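Local structure of CheC, inhibitor of MCP methylation / FliN fusion protein (Thermotoga maritima, 4HYN) at residues A[10-15]-A[40-45]; A[48-53]-A[149-154]; A[112-117]-A[135-140]; A[128-133]-A[192-197]. The protein belongs, as the CheC-like domain of the flagellar rotor protein FliY, to the CheC phosphatase family and probably dephosphorylates the phosphorylated chemotaxis regulator CheY. One frame throughout, in Å; residues are numbered along the deposited sequence.

Contact 1: A[10-15]-A[40-45]; sequences DMIGEI and PTVREE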
loop_
_atom_site.group_PDB
_atom_site.type_symbol
_atom_site.label_atom_id
_atom_site.label_comp_id
_atom_site.label_asym_id
_atom_site.label_seq_id
_atom_site.Cartn_x
_atom_site.Cartn_y
_atom_site.Cartn_z
ATOM N N ASP A 10 -3.011 14.860 -6.188
ATOM C CA ASP A 10 -4.418 14.889 -5.772
ATOM C C ASP A 10 -5.153 13.635 -6.263
ATOM O O ASP A 10 -6.028 13.113 -5.574
ATOM C CB ASP A 10 -5.130 16.150 -6.280
ATOM C CG ASP A 10 -4.904 17.366 -5.377
ATOM O OD1 ASP A 10 -5.117 17.253 -4.146
ATOM O OD2 ASP A 10 -4.535 18.444 -5.904
HETATM N N MSE A 11 -4.798 13.161 -7.453
HETATM C CA MSE A 11 -5.412 11.956 -7.989
HETATM C C MSE A 11 -5.036 10.766 -7.104
HETATM O O MSE A 11 -5.884 9.923 -6.801
HETATM C CB MSE A 11 -4.950 11.683 -9.420
HETATM C CG MSE A 11 -5.344 10.301 -9.911
HETATM SE SE MSE A 11 -4.325 9.690 -11.425
HETATM C CE MSE A 11 -2.669 9.263 -10.521
ATOM N N ILE A 12 -3.761 10.710 -6.708
ATOM C CA ILE A 12 -3.242 9.648 -5.849
ATOM C C ILE A 12 -4.093 9.534 -4.590
ATOM O O ILE A 12 -4.452 8.431 -4.169
ATOM C CB ILE A 12 -1.782 9.937 -5.397
ATOM C CG1 ILE A 12 -0.806 9.813 -6.568
ATOM C CG2 ILE A 12 -1.382 9.005 -4.269
ATOM C CD1 ILE A 12 -0.879 8.488 -7.286
ATOM N N GLY A 13 -4.388 10.682 -3.982
ATOM C CA GLY A 13 -5.186 10.697 -2.773
ATOM C C GLY A 13 -6.616 10.257 -3.012
ATOM O O GLY A 13 -7.176 9.475 -2.244
ATOM N N GLU A 14 -7.200 10.744 -4.099
ATOM C CA GLU A 14 -8.569 10.420 -4.440
ATOM C C GLU A 14 -8.766 8.949 -4.788
ATOM O O GLU A 14 -9.621 8.286 -4.199
ATOM C CB GLU A 14 -9.056 11.351 -5.545
ATOM C CG GLU A 14 -9.061 12.813 -5.089
ATOM C CD GLU A 14 -9.499 13.796 -6.159
ATOM O OE1 GLU A 14 -10.375 14.634 -5.863
ATOM O OE2 GLU A 14 -8.960 13.750 -7.285
ATOM N N ILE A 15 -7.956 8.422 -5.702
ATOM C CA ILE A 15 -8.079 7.017 -6.068
ATOM C C ILE A 15 -7.659 6.139 -4.874
ATOM O O ILE A 15 -8.180 5.043 -4.688
ATOM C CB ILE A 15 -7.278 6.659 -7.374
ATOM C CG1 ILE A 15 -5.775 6.603 -7.116
ATOM C CG2 ILE A 15 -7.584 7.656 -8.494
ATOM C CD1 ILE A 15 -5.284 5.227 -6.698
ATOM N N PRO A 40 -3.806 11.009 4.394
ATOM C CA PRO A 40 -3.321 12.336 4.803
ATOM C C PRO A 40 -2.126 12.873 4.023
ATOM O O PRO A 40 -2.016 14.074 3.801
ATOM C CB PRO A 40 -2.936 12.130 6.274
ATOM C CG PRO A 40 -3.699 10.878 6.685
ATOM C CD PRO A 40 -3.582 10.022 5.462
ATOM N N THR A 41 -1.259 11.983 3.564
ATOM C CA THR A 41 -0.054 12.418 2.882
ATOM C C THR A 41 0.288 11.728 1.561
ATOM O O THR A 41 -0.056 10.569 1.345
ATOM C CB THR A 41 1.138 12.291 3.873
ATOM O OG1 THR A 41 1.031 13.313 4.871
ATOM C CG2 THR A 41 2.465 12.411 3.178
ATOM N N VAL A 42 0.893 12.504 0.658
ATOM C CA VAL A 42 1.372 12.041 -0.646
ATOM C C VAL A 42 2.676 12.814 -0.849
ATOM O O VAL A 42 2.679 14.035 -1.010
ATOM C CB VAL A 42 0.393 12.337 -1.811
ATOM C CG1 VAL A 42 0.965 11.783 -3.116
ATOM C CG2 VAL A 42 -0.963 11.708 -1.543
ATOM N N ARG A 43 3.784 12.090 -0.823
ATOM C CA ARG A 43 5.104 12.692 -0.936
ATOM C C ARG A 43 5.927 12.178 -2.117
ATOM O O ARG A 43 5.957 10.982 -2.381
ATOM C CB ARG A 43 5.843 12.435 0.385
ATOM C CG ARG A 43 7.331 12.757 0.431
ATOM C CD ARG A 43 7.888 12.307 1.785
ATOM N NE ARG A 43 9.299 12.628 1.976
ATOM C CZ ARG A 43 9.756 13.789 2.444
ATOM N NH1 ARG A 43 8.914 14.763 2.774
ATOM N NH2 ARG A 43 11.061 13.965 2.616
ATOM N N GLU A 44 6.549 13.093 -2.853
ATOM C CA GLU A 44 7.393 12.700 -3.968
ATOM C C GLU A 44 8.791 12.530 -3.394
ATOM O O GLU A 44 9.250 13.358 -2.610
ATOM C CB GLU A 44 7.401 13.744 -5.079
ATOM C CG GLU A 44 8.165 13.261 -6.309
ATOM C CD GLU A 44 8.021 14.167 -7.510
ATOM O OE1 GLU A 44 7.253 15.156 -7.452
ATOM O OE2 GLU A 44 8.686 13.886 -8.523
ATOM N N GLU A 45 9.474 11.471 -3.811
ATOM C CA GLU A 45 10.790 11.172 -3.273
ATOM C C GLU A 45 11.708 10.519 -4.300
ATOM O O GLU A 45 11.252 9.759 -5.149
ATOM C CB GLU A 45 10.601 10.201 -2.099
ATOM C CG GLU A 45 11.782 10.039 -1.173
ATOM C CD GLU A 45 11.881 11.165 -0.167
ATOM O OE1 GLU A 45 11.210 11.075 0.881
ATOM O OE2 GLU A 45 12.622 12.138 -0.421
#
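Ile12 and Val42 meet with their branches crossing obliquely, where helix 6-30 lies against the outermost strand 35-46 of the antiparallel sheet in this CheC-like α/β fold. Both side chains leave their backbones toward one another. Val42 has CG1 anti to its backbone N (chi1 -178°) and CG2 beside that N, which spreads both methyls toward the helix. They rest against the CG2 branch of Ile12: Ile12 CG2 lies 3.8 Å from Val42 CG1 and 3.9 Å from Val42 CG2. The end of Ile12 leads away from the strand, and the residue also packs on Val165 of the neighbouring strand and Val188 of helix 185-200. The valine thus meets mainly the CG2 branch of an isoleucine that serves several elements. Beside it Gly13 has only backbone to offer, its N 4.3 Å from Val42 CG2. Between the two segments the contact is apolar, with no hydrogen bond. Further along the strand Glu44 accepts from the amides of Val3 and Leu4, tying down the chain ahead of the helix. Arg43 and Glu45, two residues apart, form a salt bridge: Arg43 NE gives a bond of 2.7 Å to Glu45 OE1, nearly straight at 161°, approaching from above the carboxylate plane.

Contact 2: A[48-53]-A[149-154]; sequences KNVKSD and TQFPPV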
loop_
_atom_site.group_PDB
_atom_site.type_symbol
_atom_site.label_atom_id
_atom_site.label_comp_id
_atom_site.label_asym_id
_atom_site.label_seq_id
_atom_site.Cartn_x
_atom_site.Cartn_y
_atom_site.Cartn_z
ATOM N N LYS A 48 16.610 6.841 -4.230
ATOM C CA LYS A 48 17.737 6.654 -3.323
ATOM C C LYS A 48 17.460 7.045 -1.881
ATOM O O LYS A 48 18.174 6.608 -0.981
ATOM C CB LYS A 48 18.983 7.401 -3.817
ATOM C CG LYS A 48 18.901 8.918 -3.685
ATOM C CD LYS A 48 20.203 9.585 -4.103
ATOM C CE LYS A 48 20.076 11.100 -4.048
ATOM N NZ LYS A 48 21.280 11.797 -4.601
ATOM N N ASN A 49 16.428 7.857 -1.655
ATOM C CA ASN A 49 16.103 8.292 -0.301
ATOM C C ASN A 49 14.965 7.543 0.375
ATOM O O ASN A 49 14.716 7.758 1.561
ATOM C CB ASN A 49 15.791 9.793 -0.265
ATOM C CG ASN A 49 16.989 10.667 -0.641
ATOM O OD1 ASN A 49 16.820 11.725 -1.253
ATOM N ND2 ASN A 49 18.194 10.238 -0.267
ATOM N N VAL A 50 14.284 6.657 -0.349
ATOM C CA VAL A 50 13.154 5.931 0.236
ATOM C C VAL A 50 13.481 5.126 1.495
ATOM O O VAL A 50 12.797 5.264 2.515
ATOM C CB VAL A 50 12.463 5.020 -0.797
ATOM C CG1 VAL A 50 11.386 4.177 -0.128
ATOM C CG2 VAL A 50 11.846 5.861 -1.888
ATOM N N LYS A 51 14.530 4.308 1.433
ATOM C CA LYS A 51 14.918 3.495 2.579
ATOM C C LYS A 51 15.119 4.310 3.861
ATOM O O LYS A 51 14.722 3.872 4.948
ATOM C CB LYS A 51 16.184 2.686 2.278
ATOM C CG LYS A 51 16.516 1.679 3.362
ATOM C CD LYS A 51 17.922 1.132 3.216
ATOM C CE LYS A 51 18.253 0.170 4.355
ATOM N NZ LYS A 51 19.682 -0.240 4.372
ATOM N N SER A 52 15.708 5.499 3.739
ATOM C CA SER A 52 15.951 6.342 4.910
ATOM C C SER A 52 14.670 6.894 5.545
ATOM O O SER A 52 14.721 7.486 6.625
ATOM C CB SER A 52 16.906 7.488 4.570
ATOM O OG SER A 52 16.334 8.361 3.602
ATOM N N ASP A 53 13.533 6.728 4.868
ATOM C CA ASP A 53 12.252 7.198 5.390
ATOM C C ASP A 53 11.692 6.260 6.449
ATOM O O ASP A 53 10.851 6.663 7.250
ATOM C CB ASP A 53 11.211 7.313 4.279
ATOM C CG ASP A 53 11.395 8.538 3.419
ATOM O OD1 ASP A 53 10.759 8.571 2.344
ATOM O OD2 ASP A 53 12.143 9.466 3.809
ATOM N N THR A 149 20.652 -3.823 3.468
ATOM C CA THR A 149 19.362 -4.053 2.833
ATOM C C THR A 149 18.975 -2.933 1.882
ATOM O O THR A 149 19.383 -1.784 2.044
ATOM C CB THR A 149 18.238 -4.261 3.865
ATOM O OG1 THR A 149 18.149 -3.116 4.720
ATOM C CG2 THR A 149 18.493 -5.515 4.694
ATOM N N GLN A 150 18.219 -3.285 0.855
ATOM C CA GLN A 150 17.776 -2.299 -0.116
ATOM C C GLN A 150 16.255 -2.338 -0.263
ATOM O O GLN A 150 15.639 -3.406 -0.222
ATOM C CB GLN A 150 18.455 -2.551 -1.471
ATOM C CG GLN A 150 19.983 -2.427 -1.428
ATOM C CD GLN A 150 20.665 -2.895 -2.713
ATOM O OE1 GLN A 150 21.840 -3.282 -2.702
ATOM N NE2 GLN A 150 19.927 -2.865 -3.826
ATOM N N PHE A 151 15.643 -1.169 -0.388
ATOM C CA PHE A 151 14.203 -1.111 -0.579
ATOM C C PHE A 151 13.897 -1.748 -1.957
ATOM O O PHE A 151 14.705 -1.635 -2.894
ATOM C CB PHE A 151 13.743 0.354 -0.546
ATOM C CG PHE A 151 12.269 0.521 -0.347
ATOM C CD1 PHE A 151 11.407 0.589 -1.436
ATOM C CD2 PHE A 151 11.735 0.599 0.932
ATOM C CE1 PHE A 151 10.032 0.730 -1.251
ATOM C CE2 PHE A 151 10.370 0.739 1.125
ATOM C CZ PHE A 151 9.518 0.805 0.028
ATOM N N PRO A 152 12.771 -2.489 -2.078
ATOM C CA PRO A 152 12.411 -3.120 -3.356
ATOM C C PRO A 152 12.526 -2.119 -4.522
ATOM O O PRO A 152 12.204 -0.935 -4.374
ATOM C CB PRO A 152 10.975 -3.558 -3.113
ATOM C CG PRO A 152 11.004 -3.967 -1.683
ATOM C CD PRO A 152 11.777 -2.827 -1.037
ATOM N N PRO A 153 12.986 -2.585 -5.695
ATOM C CA PRO A 153 13.146 -1.712 -6.867
ATOM C C PRO A 153 11.868 -1.167 -7.535
ATOM O O PRO A 153 11.506 -1.554 -8.652
ATOM C CB PRO A 153 13.979 -2.575 -7.814
ATOM C CG PRO A 153 13.410 -3.971 -7.552
ATOM C CD PRO A 153 13.270 -3.996 -6.027
ATOM N N VAL A 154 11.200 -0.250 -6.849
ATOM C CA VAL A 154 10.000 0.384 -7.385
ATOM C C VAL A 154 10.408 1.136 -8.664
ATOM O O VAL A 154 9.656 1.234 -9.629
ATOM C CB VAL A 154 9.414 1.354 -6.347
ATOM C CG1 VAL A 154 8.191 2.053 -6.900
ATOM C CG2 VAL A 154 9.058 0.584 -5.078
#
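Val50 sets a single methyl almost exactly over the centre of the Phe151 ring: Val50 CG1 stands 3.5 Å from the ring centroid and only 3° off its normal, a textbook CH-pi contact. It is therefore nearly equidistant from all six ring carbons, the nearest being Phe151 CD2 at 3.7 Å from Val50 CG1. The contact joins two loops of the CheC-like fold on the sheet face away from the long helices: loop 48-53, which follows strand 35-46, and loop 149-154, which comes after strand 133-143. Phe151, with CG turned opposite its backbone N (chi1 -164°), packs on Val74, Val76 and Val182 of the sheet. Its other face takes Pro152 CD, offset toward the rim, while Val154 CG2 lies at the edge in the ring plane. Val50 itself rests on Val162.

On the next residue, Lys51, the side chain stretches out fully and crosses Thr149 at about a right angle. Its NZ donates to the backbone carbonyl of Thr149 and also to that of Asp146, so the ammonium is shared by two main-chain carbonyl oxygens. Thr149 OG1 is hydrogen-bonded with Asp146 O and Asn143 O. Further along the same loop, Pro153 centres an inverse gamma turn, closed by Val154 N to Pro152 O at 2.8 Å. Lys51 NZ lies 2.8 Å from Thr149 O, tilted 30° from the carbonyl plane.

Contact 3: A[112-117]-A[135-140]; sequences AMNQMM and SPPKVE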
loop_
_atom_site.group_PDB
_atom_site.type_symbol
_atom_site.label_atom_id
_atom_site.label_comp_id
_atom_site.label_asym_id
_atom_site.label_seq_id
_atom_site.Cartn_x
_atom_site.Cartn_y
_atom_site.Cartn_z
ATOM N N ALA A 112 -4.882 -11.616 4.412
ATOM C CA ALA A 112 -5.567 -10.335 4.516
ATOM C C ALA A 112 -5.089 -9.428 3.377
ATOM O O ALA A 112 -5.898 -8.775 2.722
ATOM C CB ALA A 112 -5.295 -9.701 5.867
HETATM N N MSE A 113 -3.784 -9.439 3.113
HETATM C CA MSE A 113 -3.208 -8.640 2.039
HETATM C C MSE A 113 -3.753 -9.100 0.693
HETATM O O MSE A 113 -4.027 -8.290 -0.189
HETATM C CB MSE A 113 -1.682 -8.757 2.042
HETATM C CG MSE A 113 -1.007 -8.014 3.173
HETATM SE SE MSE A 113 -1.476 -6.156 3.177
HETATM C CE MSE A 113 -2.316 -6.042 4.901
ATOM N N ASN A 114 -3.904 -10.412 0.556
ATOM C CA ASN A 114 -4.421 -11.038 -0.655
ATOM C C ASN A 114 -5.791 -10.452 -1.007
ATOM O O ASN A 114 -6.016 -9.976 -2.121
ATOM C CB ASN A 114 -4.572 -12.544 -0.413
ATOM C CG ASN A 114 -3.998 -13.380 -1.536
ATOM O OD1 ASN A 114 -3.048 -14.144 -1.330
ATOM N ND2 ASN A 114 -4.583 -13.261 -2.728
ATOM N N GLN A 115 -6.692 -10.478 -0.032
ATOM C CA GLN A 115 -8.049 -9.979 -0.200
ATOM C C GLN A 115 -8.109 -8.471 -0.411
ATOM O O GLN A 115 -8.854 -7.984 -1.261
ATOM C CB GLN A 115 -8.890 -10.366 1.018
ATOM C CG GLN A 115 -10.179 -11.102 0.684
ATOM C CD GLN A 115 -9.949 -12.501 0.150
ATOM O OE1 GLN A 115 -8.871 -13.075 0.307
ATOM N NE2 GLN A 115 -10.973 -13.066 -0.476
HETATM N N MSE A 116 -7.295 -7.745 0.347
HETATM C CA MSE A 116 -7.252 -6.288 0.276
HETATM C C MSE A 116 -6.793 -5.701 -1.046
HETATM O O MSE A 116 -7.507 -4.915 -1.659
HETATM C CB MSE A 116 -6.381 -5.727 1.398
HETATM C CG MSE A 116 -7.039 -5.761 2.755
HETATM SE SE MSE A 116 -5.953 -4.883 4.077
HETATM C CE MSE A 116 -5.597 -6.395 5.205
HETATM N N MSE A 117 -5.577 -6.044 -1.451
HETATM C CA MSE A 117 -5.022 -5.533 -2.694
HETATM C C MSE A 117 -5.768 -6.031 -3.922
HETATM O O MSE A 117 -5.764 -5.370 -4.963
HETATM C CB MSE A 117 -3.535 -5.840 -2.771
HETATM C CG MSE A 117 -2.735 -5.041 -1.764
HETATM SE SE MSE A 117 -0.955 -5.714 -1.625
HETATM C CE MSE A 117 -0.080 -4.484 -2.836
ATOM N N SER A 135 0.060 -9.895 -9.390
ATOM C CA SER A 135 0.681 -11.153 -9.011
ATOM C C SER A 135 0.316 -11.389 -7.541
ATOM O O SER A 135 -0.151 -10.468 -6.862
ATOM C CB SER A 135 2.204 -11.054 -9.169
ATOM O OG SER A 135 2.748 -9.972 -8.426
ATOM N N PRO A 136 0.409 -12.642 -7.061
ATOM C CA PRO A 136 0.064 -12.848 -5.648
ATOM C C PRO A 136 1.041 -12.056 -4.767
ATOM O O PRO A 136 2.246 -12.045 -5.021
ATOM C CB PRO A 136 0.197 -14.367 -5.473
ATOM C CG PRO A 136 1.150 -14.784 -6.585
ATOM C CD PRO A 136 0.696 -13.924 -7.734
ATOM N N PRO A 137 0.520 -11.330 -3.764
ATOM C CA PRO A 137 1.346 -10.525 -2.860
ATOM C C PRO A 137 2.445 -11.274 -2.115
ATOM O O PRO A 137 2.181 -12.238 -1.401
ATOM C CB PRO A 137 0.314 -9.907 -1.903
ATOM C CG PRO A 137 -0.827 -10.864 -1.939
ATOM C CD PRO A 137 -0.904 -11.221 -3.402
ATOM N N LYS A 138 3.682 -10.824 -2.316
ATOM C CA LYS A 138 4.852 -11.411 -1.664
ATOM C C LYS A 138 5.134 -10.663 -0.359
ATOM O O LYS A 138 5.394 -9.457 -0.365
ATOM C CB LYS A 138 6.082 -11.318 -2.573
ATOM C CG LYS A 138 7.313 -12.019 -2.002
ATOM C CD LYS A 138 8.599 -11.203 -2.167
ATOM C CE LYS A 138 8.981 -11.021 -3.622
ATOM N NZ LYS A 138 10.239 -10.236 -3.769
ATOM N N VAL A 139 5.051 -11.377 0.761
ATOM C CA VAL A 139 5.302 -10.770 2.062
ATOM C C VAL A 139 6.688 -11.123 2.577
ATOM O O VAL A 139 7.107 -12.279 2.554
ATOM C CB VAL A 139 4.238 -11.169 3.115
ATOM C CG1 VAL A 139 2.838 -10.880 2.587
ATOM C CG2 VAL A 139 4.377 -12.636 3.501
ATOM N N GLU A 140 7.428 -10.108 2.986
ATOM C CA GLU A 140 8.749 -10.341 3.516
ATOM C C GLU A 140 9.106 -9.292 4.549
ATOM O O GLU A 140 8.539 -8.202 4.584
ATOM C CB GLU A 140 9.791 -10.411 2.393
ATOM C CG GLU A 140 9.919 -9.160 1.542
ATOM C CD GLU A 140 10.699 -9.394 0.253
ATOM O OE1 GLU A 140 11.124 -10.548 0.009
ATOM O OE2 GLU A 140 10.874 -8.425 -0.525
#
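A purely van der Waals contact between helix 103-128 and the outermost strand 133-143 forms here, with the ring of Pro137 set against the backbone and side chain of Asn114. Pro137 CG comes closest, 3.8 Å from Asn114 CA. Met113 C also lies 4.3 Å from Pro137 CG; the ring therefore rests on the helix backbone itself. The side chain of Asn114 crosses the proline at about a right angle, with Asn114 OD1 4.0 Å from Pro137 CG. Its chi1 of -133° is away from the staggered values, and this turn carries the amide nearer the ring. Next to it, Met117, present as selenomethionine, extends its side chain until Met117 SE is 4.4 Å from Pro137 CB. Met113, also selenomethionine, starts toward the strand but folds away at its end, packing on Leu75 and Leu77 of strand 71-78.

Pro137 touches Val61 on the neighbouring strand as well and so sits between helix and sheet. Neither Pro136 nor Pro137 has an amide hydrogen to give, and the pairing steps over them: Ser135 bonds with Glu64 and the next paired residue, Lys138, with Ser62, three steps on this strand against two on its partner. That irregularity is where the proline meets the helix. Helix 103-128 with edge strand 133-143 matches helix 6-30 with edge strand 35-46, and both pairs carry CheC-like sequence, consistent with the duplicated helix-strand unit of CheC proteins.

Contact 4: A[128-133]-A[192-197]; sequences LGITIN and YEYFTK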
loop_
_atom_site.group_PDB
_atom_site.type_symbol
_atom_site.label_atom_id
_atom_site.label_comp_id
_atom_site.label_asym_id
_atom_site.label_seq_id
_atom_site.Cartn_x
_atom_site.Cartn_y
_atom_site.Cartn_z
ATOM N N LEU A 128 -10.365 3.421 -13.479
ATOM C CA LEU A 128 -9.632 3.887 -14.653
ATOM C C LEU A 128 -10.137 3.376 -16.000
ATOM O O LEU A 128 -9.684 3.847 -17.053
ATOM C CB LEU A 128 -8.139 3.588 -14.502
ATOM C CG LEU A 128 -7.416 4.349 -13.387
ATOM C CD1 LEU A 128 -5.936 4.046 -13.431
ATOM C CD2 LEU A 128 -7.659 5.851 -13.534
ATOM N N GLY A 129 -11.074 2.430 -15.970
ATOM C CA GLY A 129 -11.625 1.883 -17.197
ATOM C C GLY A 129 -10.648 0.990 -17.941
ATOM O O GLY A 129 -10.600 0.982 -19.167
ATOM N N ILE A 130 -9.872 0.219 -17.195
ATOM C CA ILE A 130 -8.890 -0.660 -17.794
ATOM C C ILE A 130 -8.640 -1.841 -16.866
ATOM O O ILE A 130 -8.712 -1.704 -15.653
ATOM C CB ILE A 130 -7.572 0.112 -18.059
ATOM C CG1 ILE A 130 -6.601 -0.754 -18.863
ATOM C CG2 ILE A 130 -6.951 0.577 -16.753
ATOM C CD1 ILE A 130 -7.091 -1.076 -20.272
ATOM N N THR A 131 -8.397 -3.011 -17.437
ATOM C CA THR A 131 -8.143 -4.206 -16.642
ATOM C C THR A 131 -6.698 -4.252 -16.155
ATOM O O THR A 131 -5.754 -4.185 -16.938
ATOM C CB THR A 131 -8.488 -5.496 -17.435
ATOM O OG1 THR A 131 -9.911 -5.654 -17.473
ATOM C CG2 THR A 131 -7.872 -6.734 -16.789
ATOM N N ILE A 132 -6.542 -4.330 -14.842
ATOM C CA ILE A 132 -5.223 -4.393 -14.235
ATOM C C ILE A 132 -5.099 -5.703 -13.461
ATOM O O ILE A 132 -5.954 -6.035 -12.642
ATOM C CB ILE A 132 -4.991 -3.203 -13.286
ATOM C CG1 ILE A 132 -5.174 -1.890 -14.048
ATOM C CG2 ILE A 132 -3.592 -3.261 -12.705
ATOM C CD1 ILE A 132 -5.252 -0.661 -13.154
ATOM N N ASN A 133 -4.064 -6.471 -13.770
ATOM C CA ASN A 133 -3.834 -7.733 -13.083
ATOM C C ASN A 133 -2.688 -7.631 -12.072
ATOM O O ASN A 133 -1.751 -6.851 -12.250
ATOM C CB ASN A 133 -3.557 -8.845 -14.097
ATOM C CG ASN A 133 -4.778 -9.182 -14.942
ATOM O OD1 ASN A 133 -4.682 -9.324 -16.161
ATOM N ND2 ASN A 133 -5.938 -9.303 -14.292
ATOM N N TYR A 192 -2.407 8.787 -14.514
ATOM C CA TYR A 192 -2.942 10.106 -14.802
ATOM C C TYR A 192 -3.448 10.211 -16.238
ATOM O O TYR A 192 -4.407 10.934 -16.496
ATOM C CB TYR A 192 -1.901 11.193 -14.520
ATOM C CG TYR A 192 -2.501 12.574 -14.433
ATOM C CD1 TYR A 192 -3.455 12.879 -13.455
ATOM C CD2 TYR A 192 -2.159 13.568 -15.353
ATOM C CE1 TYR A 192 -4.061 14.136 -13.397
ATOM C CE2 TYR A 192 -2.758 14.835 -15.303
ATOM C CZ TYR A 192 -3.713 15.107 -14.323
ATOM O OH TYR A 192 -4.344 16.337 -14.290
ATOM N N GLU A 193 -2.807 9.509 -17.171
ATOM C CA GLU A 193 -3.239 9.535 -18.567
ATOM C C GLU A 193 -4.616 8.900 -18.682
ATOM O O GLU A 193 -5.468 9.392 -19.409
ATOM C CB GLU A 193 -2.251 8.790 -19.467
ATOM C CG GLU A 193 -0.936 9.517 -19.700
ATOM C CD GLU A 193 0.150 8.624 -20.299
ATOM O OE1 GLU A 193 -0.172 7.691 -21.075
ATOM O OE2 GLU A 193 1.339 8.863 -19.987
ATOM N N TYR A 194 -4.827 7.803 -17.962
ATOM C CA TYR A 194 -6.115 7.115 -17.967
ATOM C C TYR A 194 -7.163 7.953 -17.235
ATOM O O TYR A 194 -8.329 8.013 -17.634
ATOM C CB TYR A 194 -6.006 5.771 -17.252
ATOM C CG TYR A 194 -5.369 4.665 -18.049
ATOM C CD1 TYR A 194 -4.241 3.999 -17.565
ATOM C CD2 TYR A 194 -5.907 4.255 -19.267
ATOM C CE1 TYR A 194 -3.665 2.952 -18.268
ATOM C CE2 TYR A 194 -5.336 3.204 -19.983
ATOM C CZ TYR A 194 -4.211 2.558 -19.473
ATOM O OH TYR A 194 -3.623 1.530 -20.170
ATOM N N PHE A 195 -6.728 8.566 -16.139
ATOM C CA PHE A 195 -7.572 9.390 -15.289
ATOM C C PHE A 195 -8.070 10.670 -15.961
ATOM O O PHE A 195 -9.251 11.000 -15.870
ATOM C CB PHE A 195 -6.803 9.741 -14.022
ATOM C CG PHE A 195 -7.634 10.402 -12.962
ATOM C CD1 PHE A 195 -8.450 9.641 -12.131
ATOM C CD2 PHE A 195 -7.537 11.773 -12.744
ATOM C CE1 PHE A 195 -9.154 10.231 -11.096
ATOM C CE2 PHE A 195 -8.237 12.380 -11.712
ATOM C CZ PHE A 195 -9.050 11.606 -10.879
ATOM N N THR A 196 -7.176 11.396 -16.624
ATOM C CA THR A 196 -7.580 12.637 -17.272
ATOM C C THR A 196 -8.481 12.441 -18.470
ATOM O O THR A 196 -9.350 13.277 -18.732
ATOM C CB THR A 196 -6.388 13.523 -17.642
ATOM O OG1 THR A 196 -5.394 12.748 -18.318
ATOM C CG2 THR A 196 -5.805 14.117 -16.398
ATOM N N LYS A 197 -8.301 11.322 -19.166
ATOM C CA LYS A 197 -9.125 11.012 -20.325
ATOM C C LYS A 197 -10.608 10.950 -19.953
ATOM O O LYS A 197 -11.453 11.433 -20.709
ATOM C CB LYS A 197 -8.702 9.696 -20.972
ATOM C CG LYS A 197 -9.545 9.314 -22.185
ATOM C CD LYS A 197 -9.222 7.909 -22.647
ATOM C CE LYS A 197 -10.119 7.467 -23.790
ATOM N NZ LYS A 197 -9.789 6.075 -24.234
#
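On the helix whose Tyr194 and Phe195 pack against Leu128, the carbonyl oxygen of Tyr192 is gripped twice by one residue: Thr196 N and Thr196 OG1 each donate to Tyr192 O at 2.8 Å, from opposite faces of the carbonyl plane. The hydroxyl bond also leaves Thr196 CG2 over a face of the Tyr192 ring. On the side turned to loop 128-133, Leu128 ends helix 103-128 and fits the step between two aromatic residues. Its CD2 lies 4.0 Å from Phe195 CB and at the edge of the Phe195 ring, while Leu128 CD2 is also 4.1 Å from Tyr194 CB. Gly129, with positive phi, then turns the chain, and Ile130 comes back over Tyr194. There Ile130 CG2 stands 4.2 Å from the ring centroid, 6° off the normal, a CH-pi contact, and Ile130 CG1 reaches 4.0 Å from Tyr194 OH. Tyr194 also has Lys190 as a cation-pi partner, and its hydroxyl makes a weak hydrogen bond to Gly68 O. Between the two segments there is no hydrogen bond; they meet by methyl groups at ring face and edge, so the fit depends on apolar contact.

Overall arrangement
Contacts 1 and 3 each join a long helix to an outermost strand of the one six-stranded sheet, on opposite sides of the chain's centre, 21 Å between contact centres. In CheC phosphatases the corresponding helices carry the active sites, consistent with a similar role here; no ligand marks one. Contact 4 adjoins contact 1 through helix 185-200, Met11 SE lying 3.6 Å from Phe195 CB, and follows contact 3 along helix 103-128. Contact 2 occupies the other sheet face. Where it meets contact 1, the like-charged Glu45 OE1 and Asp53 OD1 approach to 2.9 Å, which the Arg43 salt bridge to Glu45 OE1 may ease. Contact 2 comes within about 5 Å of contact 3 at nearest atoms.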